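Local coordinates for twin-arginine translocation pathway signal (Rhodoferax ferrireducens, PDB 5IM2), which probably serves as the periplasmic solute-binding component of a TRAP transporter, and was crystallised with copurified benzoate in its ligand pocket, at residues M135-W146 / V162-P170. Numbering follows the deposited sequence.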
ATOM      1  N   MET A 135      -1.462  -1.654 -12.015  1.00 15.91           N
ATOM      2  CA  MET A 135      -0.768  -2.845 -11.532  1.00 16.07           C
ATOM      3  C   MET A 135      -1.130  -4.081 -12.333  1.00 18.75           C
ATOM      4  O   MET A 135      -2.260  -4.262 -12.769  1.00 19.07           O
ATOM      5  CB  MET A 135      -1.108  -3.078 -10.057  1.00 14.86           C
ATOM      6  CG  MET A 135      -0.576  -4.383  -9.492  1.00 19.91           C
ATOM      7  SD  MET A 135      -0.963  -4.655  -7.752  1.00 24.16           S
ATOM      8  CE  MET A 135      -2.634  -4.281  -7.764  1.00 12.25           C
ATOM      9  N   THR A 136      -0.145  -4.965 -12.489  1.00 15.98           N
ATOM     10  CA  THR A 136      -0.399  -6.319 -12.957  1.00 16.11           C
ATOM     11  C   THR A 136      -0.606  -7.214 -11.725  1.00 15.20           C
ATOM     12  O   THR A 136      -1.750  -7.419 -11.292  1.00 18.98           O
ATOM     13  CB  THR A 136       0.753  -6.799 -13.829  1.00 18.30           C
ATOM     14  OG1 THR A 136       1.978  -6.625 -13.129  1.00 15.64           O
ATOM     15  CG2 THR A 136       0.839  -5.987 -15.093  1.00 19.61           C
ATOM     16  N   ASN A 137       0.482  -7.697 -11.121  1.00 14.75           N
ATOM     17  CA  ASN A 137       0.432  -8.339  -9.804  1.00 16.19           C
ATOM     18  C   ASN A 137       1.346  -7.595  -8.830  1.00 15.35           C
ATOM     19  O   ASN A 137       2.206  -6.810  -9.235  1.00 16.64           O
ATOM     20  CB  ASN A 137       0.827  -9.816  -9.905  1.00 18.61           C
ATOM     21  CG  ASN A 137       2.221 -10.000 -10.373  1.00 15.64           C
ATOM     22  OD1 ASN A 137       3.130  -9.843  -9.599  1.00 16.78           O
ATOM     23  ND2 ASN A 137       2.410 -10.349 -11.661  1.00 22.02           N
ATOM     24  N   ALA A 138       1.129  -7.801  -7.531  1.00 13.75           N
ATOM     25  CA  ALA A 138       1.859  -7.015  -6.534  1.00 10.34           C
ATOM     26  C   ALA A 138       3.363  -7.277  -6.554  1.00 10.39           C
ATOM     27  O   ALA A 138       4.147  -6.351  -6.333  1.00 15.06           O
ATOM     28  CB  ALA A 138       1.292  -7.272  -5.141  1.00 14.41           C
ATOM     29  N   GLU A 139       3.793  -8.529  -6.773  1.00 12.86           N
ATOM     30  CA  GLU A 139       5.230  -8.796  -6.807  1.00 17.93           C
ATOM     31  C   GLU A 139       5.899  -8.000  -7.923  1.00 15.84           C
ATOM     32  O   GLU A 139       6.877  -7.281  -7.694  1.00 13.05           O
ATOM     33  CB  GLU A 139       5.517 -10.290  -6.986  1.00 15.42           C
ATOM     34  CG  GLU A 139       6.990 -10.612  -7.007  1.00 15.40           C
ATOM     35  CD  GLU A 139       7.243 -12.069  -7.326  1.00 21.70           C
ATOM     36  OE1 GLU A 139       6.251 -12.824  -7.526  1.00 20.98           O
ATOM     37  OE2 GLU A 139       8.437 -12.445  -7.421  1.00 20.60           O
ATOM     38  N   ALA A 140       5.379  -8.121  -9.138  1.00 14.13           N
ATOM     39  CA  ALA A 140       5.957  -7.405 -10.276  1.00 15.07           C
ATOM     40  C   ALA A 140       5.900  -5.897 -10.085  1.00 14.62           C
ATOM     41  O   ALA A 140       6.896  -5.189 -10.312  1.00 14.29           O
ATOM     42  CB  ALA A 140       5.237  -7.848 -11.553  1.00 14.97           C
ATOM     43  N   THR A 141       4.746  -5.384  -9.657  1.00 13.84           N
ATOM     44  CA  THR A 141       4.574  -3.942  -9.490  1.00 12.80           C
ATOM     45  C   THR A 141       5.426  -3.398  -8.349  1.00 11.71           C
ATOM     46  O   THR A 141       5.882  -2.244  -8.401  1.00 13.01           O
ATOM     47  CB  THR A 141       3.087  -3.648  -9.293  1.00 13.39           C
ATOM     48  OG1 THR A 141       2.370  -4.239 -10.390  1.00 16.40           O
ATOM     49  CG2 THR A 141       2.808  -2.162  -9.298  1.00 14.41           C
ATOM     50  N   SER A 142       5.610  -4.192  -7.277  1.00 11.69           N
ATOM     51  CA  SER A 142       6.544  -3.805  -6.226  1.00 13.99           C
ATOM     52  C   SER A 142       7.972  -3.700  -6.744  1.00 15.61           C
ATOM     53  O   SER A 142       8.717  -2.801  -6.348  1.00 13.18           O
ATOM     54  CB  SER A 142       6.509  -4.824  -5.082  1.00 13.01           C
ATOM     55  OG  SER A 142       5.247  -4.797  -4.417  1.00 14.09           O
ATOM     56  N   ARG A 143       8.406  -4.666  -7.556  1.00 13.69           N
ATOM     57  CA  ARG A 143       9.751  -4.580  -8.115  1.00 13.56           C
ATOM     58  C   ARG A 143       9.890  -3.323  -8.958  1.00 14.79           C
ATOM     59  O   ARG A 143      10.905  -2.626  -8.896  1.00 15.02           O
ATOM     60  CB  ARG A 143      10.048  -5.813  -8.957  1.00 17.30           C
ATOM     61  CG  ARG A 143      10.185  -7.060  -8.160  1.00 15.37           C
ATOM     62  CD  ARG A 143      10.192  -8.317  -9.058  1.00 16.09           C
ATOM     63  NE  ARG A 143      11.319  -8.348  -9.981  1.00 18.58           N
ATOM     64  CZ  ARG A 143      12.463  -8.979  -9.760  1.00 23.82           C
ATOM     65  NH1 ARG A 143      12.658  -9.646  -8.634  1.00 17.85           N
ATOM     66  NH2 ARG A 143      13.432  -8.925 -10.677  1.00 23.36           N
ATOM     67  N   ALA A 144       8.876  -3.037  -9.764  1.00 14.41           N
ATOM     68  CA  ALA A 144       8.860  -1.821 -10.581  1.00 14.44           C
ATOM     69  C   ALA A 144       8.943  -0.566  -9.734  1.00 15.29           C
ATOM     70  O   ALA A 144       9.624   0.393 -10.102  1.00 15.09           O
ATOM     71  CB  ALA A 144       7.595  -1.801 -11.447  1.00 12.65           C
ATOM     72  N   CYS A 145       8.242  -0.547  -8.599  1.00 13.04           N
ATOM     73  CA  CYS A 145       8.283   0.601  -7.698  1.00 15.47           C
ATOM     74  C   CYS A 145       9.692   0.832  -7.175  1.00 17.11           C
ATOM     75  O   CYS A 145      10.183   1.969  -7.160  1.00 15.72           O
ATOM     76  CB  CYS A 145       7.300   0.381  -6.543  1.00 19.83           C
ATOM     77  SG  CYS A 145       7.014   1.836  -5.521  1.00 20.63           S
ATOM     78  N   TRP A 146      10.366  -0.237  -6.747  1.00 16.21           N
ATOM     79  CA  TRP A 146      11.743  -0.096  -6.274  1.00 15.15           C
ATOM     80  C   TRP A 146      12.630   0.561  -7.336  1.00 17.23           C
ATOM     81  O   TRP A 146      13.307   1.575  -7.075  1.00 17.33           O
ATOM     82  CB  TRP A 146      12.333  -1.454  -5.869  1.00 18.63           C
ATOM     83  CG  TRP A 146      13.781  -1.265  -5.530  1.00 17.83           C
ATOM     84  CD1 TRP A 146      14.870  -1.439  -6.366  1.00 17.11           C
ATOM     85  CD2 TRP A 146      14.312  -0.801  -4.287  1.00 17.11           C
ATOM     86  NE1 TRP A 146      16.031  -1.133  -5.701  1.00 19.45           N
ATOM     87  CE2 TRP A 146      15.719  -0.725  -4.428  1.00 18.56           C
ATOM     88  CE3 TRP A 146      13.745  -0.467  -3.057  1.00 19.51           C
ATOM     89  CZ2 TRP A 146      16.538  -0.309  -3.405  1.00 22.99           C
ATOM     90  CZ3 TRP A 146      14.577  -0.056  -2.035  1.00 18.25           C
ATOM     91  CH2 TRP A 146      15.950   0.007  -2.210  1.00 19.98           C
ATOM     92  N   VAL A 162      15.934   4.001   2.548  1.00 17.15           N
ATOM     93  CA  VAL A 162      14.828   3.146   2.133  1.00 13.63           C
ATOM     94  C   VAL A 162      15.327   1.722   1.957  1.00 18.21           C
ATOM     95  O   VAL A 162      16.262   1.445   1.188  1.00 19.23           O
ATOM     96  CB  VAL A 162      14.151   3.670   0.867  1.00 16.02           C
ATOM     97  CG1 VAL A 162      13.050   2.714   0.368  1.00 15.23           C
ATOM     98  CG2 VAL A 162      13.514   5.026   1.180  1.00 23.07           C
ATOM     99  N   LEU A 163      14.711   0.819   2.705  1.00 19.38           N
ATOM    100  CA  LEU A 163      15.021  -0.592   2.638  1.00 18.81           C
ATOM    101  C   LEU A 163      14.184  -1.338   1.615  1.00 16.69           C
ATOM    102  O   LEU A 163      14.684  -2.298   1.025  1.00 18.89           O
ATOM    103  CB  LEU A 163      14.811  -1.226   4.017  1.00 22.27           C
ATOM    104  CG  LEU A 163      15.487  -0.523   5.190  1.00 17.76           C
ATOM    105  CD1 LEU A 163      15.291  -1.313   6.504  1.00 18.83           C
ATOM    106  CD2 LEU A 163      16.970  -0.301   4.964  1.00 22.65           C
ATOM    107  N   ALA A 164      12.927  -0.940   1.397  1.00 14.27           N
ATOM    108  CA  ALA A 164      12.037  -1.612   0.461  1.00 14.11           C
ATOM    109  C   ALA A 164      10.862  -0.709   0.137  1.00 16.92           C
ATOM    110  O   ALA A 164      10.522   0.204   0.907  1.00 14.80           O
ATOM    111  CB  ALA A 164      11.553  -2.967   1.004  1.00 16.59           C
ATOM    112  N   LEU A 165      10.262  -0.984  -1.032  1.00 14.20           N
ATOM    113  CA  LEU A 165       9.097  -0.295  -1.583  1.00 12.78           C
ATOM    114  C   LEU A 165       8.180  -1.341  -2.198  1.00 16.94           C
ATOM    115  O   LEU A 165       8.670  -2.245  -2.875  1.00 19.08           O
ATOM    116  CB  LEU A 165       9.500   0.718  -2.669  1.00 16.25           C
ATOM    117  CG  LEU A 165      10.245   1.929  -2.155  1.00 16.82           C
ATOM    118  CD1 LEU A 165      11.088   2.488  -3.297  1.00 19.46           C
ATOM    119  CD2 LEU A 165       9.257   2.979  -1.604  1.00 18.42           C
ATOM    120  N   GLN A 166       6.866  -1.247  -1.979  1.00 14.05           N
ATOM    121  CA  GLN A 166       5.968  -2.297  -2.457  1.00 13.64           C
ATOM    122  C   GLN A 166       4.529  -1.800  -2.511  1.00 13.90           C
ATOM    123  O   GLN A 166       4.211  -0.685  -2.081  1.00 16.43           O
ATOM    124  CB  GLN A 166       6.103  -3.557  -1.590  1.00 15.45           C
ATOM    125  CG  GLN A 166       6.078  -3.309  -0.086  1.00 16.99           C
ATOM    126  CD  GLN A 166       4.921  -3.957   0.657  1.00 17.34           C
ATOM    127  OE1 GLN A 166       4.971  -4.098   1.857  1.00 18.05           O
ATOM    128  NE2 GLN A 166       3.879  -4.301  -0.034  1.00 14.58           N
ATOM    129  N   VAL A 167       3.694  -2.610  -3.154  1.00 12.74           N
ATOM    130  CA  VAL A 167       2.264  -2.363  -3.300  1.00 14.90           C
ATOM    131  C   VAL A 167       1.516  -3.573  -2.746  1.00 13.30           C
ATOM    132  O   VAL A 167       2.109  -4.627  -2.495  1.00 15.98           O
ATOM    133  CB  VAL A 167       1.851  -2.082  -4.753  1.00 14.30           C
ATOM    134  CG1 VAL A 167       2.641  -0.891  -5.282  1.00 13.95           C
ATOM    135  CG2 VAL A 167       2.034  -3.346  -5.613  1.00 15.42           C
ATOM    136  N   HIS A 168       0.203  -3.416  -2.547  1.00 16.17           N
ATOM    137  CA  HIS A 168      -0.643  -4.533  -2.158  1.00 14.25           C
ATOM    138  C   HIS A 168      -1.416  -5.116  -3.360  1.00 14.22           C
ATOM    139  O   HIS A 168      -1.225  -4.725  -4.511  1.00 15.79           O
ATOM    140  CB  HIS A 168      -1.550  -4.143  -0.968  1.00 12.95           C
ATOM    141  CG  HIS A 168      -2.550  -3.033  -1.209  1.00 14.62           C
ATOM    142  ND1 HIS A 168      -3.489  -3.052  -2.226  1.00 11.58           N
ATOM    143  CD2 HIS A 168      -2.803  -1.909  -0.493  1.00 12.82           C
ATOM    144  CE1 HIS A 168      -4.237  -1.957  -2.153  1.00 13.67           C
ATOM    145  NE2 HIS A 168      -3.867  -1.263  -1.088  1.00 14.58           N
ATOM    146  N   GLY A 169      -2.257  -6.139  -3.083  1.00 15.29           N
ATOM    147  CA  GLY A 169      -3.057  -6.754  -4.113  1.00 17.33           C
ATOM    148  C   GLY A 169      -4.149  -5.822  -4.622  1.00 17.56           C
ATOM    149  O   GLY A 169      -4.315  -4.694  -4.153  1.00 15.54           O
ATOM    150  N   PRO A 170      -4.915  -6.292  -5.599  1.00 18.63           N
ATOM    151  CA  PRO A 170      -5.920  -5.409  -6.215  1.00 14.27           C
ATOM    152  C   PRO A 170      -6.938  -4.894  -5.211  1.00 15.52           C
ATOM    153  O   PRO A 170      -7.431  -5.629  -4.350  1.00 16.93           O
ATOM    154  CB  PRO A 170      -6.573  -6.300  -7.273  1.00 18.49           C
ATOM    155  CG  PRO A 170      -5.531  -7.365  -7.566  1.00 27.98           C
ATOM    156  CD  PRO A 170      -4.826  -7.597  -6.268  1.00 22.05           C
TER
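Ser142 and Val167 make the polar link between helix 138-146 and strand 162-167: Val167 N donates to Ser142 OG over 3.0 Å, nearly straight at 165°. The same hydroxyl donates back to Ala138 O at 2.7 Å, an assignment that fits its role as acceptor from Val167. With OG placed beside the backbone N, it reaches Ala138 O from one face of the carbonyl plane while Ser142 N arrives from the other. Replacing Ser142 by alanine removes the hydroxyl, which is likely to leave the buried Val167 N without its acceptor and Ala138 O with one donor fewer.

Apolar packing flanks this link. Val167 CG2 lies 3.8 Å from Thr141 CB and also meets Ala138 CB and Met135 SD; further along, Cys145 SG packs on Leu165 CB. Two side chains instead approach backbone oxygens. The extended start of the Met135 chain brings SD to 3.3 Å from His168 O, and the bend at chi3 (48°) turns CE toward Pro170 N. The benzo side of Trp146 directs CH2, edge-on, to Val162 O at 3.7 Å.

The segment axes approach to 6.4 Å at 135°, packing the helix against an outermost strand of the mixed five-stranded sheet. Beyond this strand, His168 lies about 4 Å from the bound benzoate; its ND1 bonds Gly169 O in the ring plane and on a carbonyl lone pair (2.7 Å), which is likely to restrict ring rotation beside the ligand.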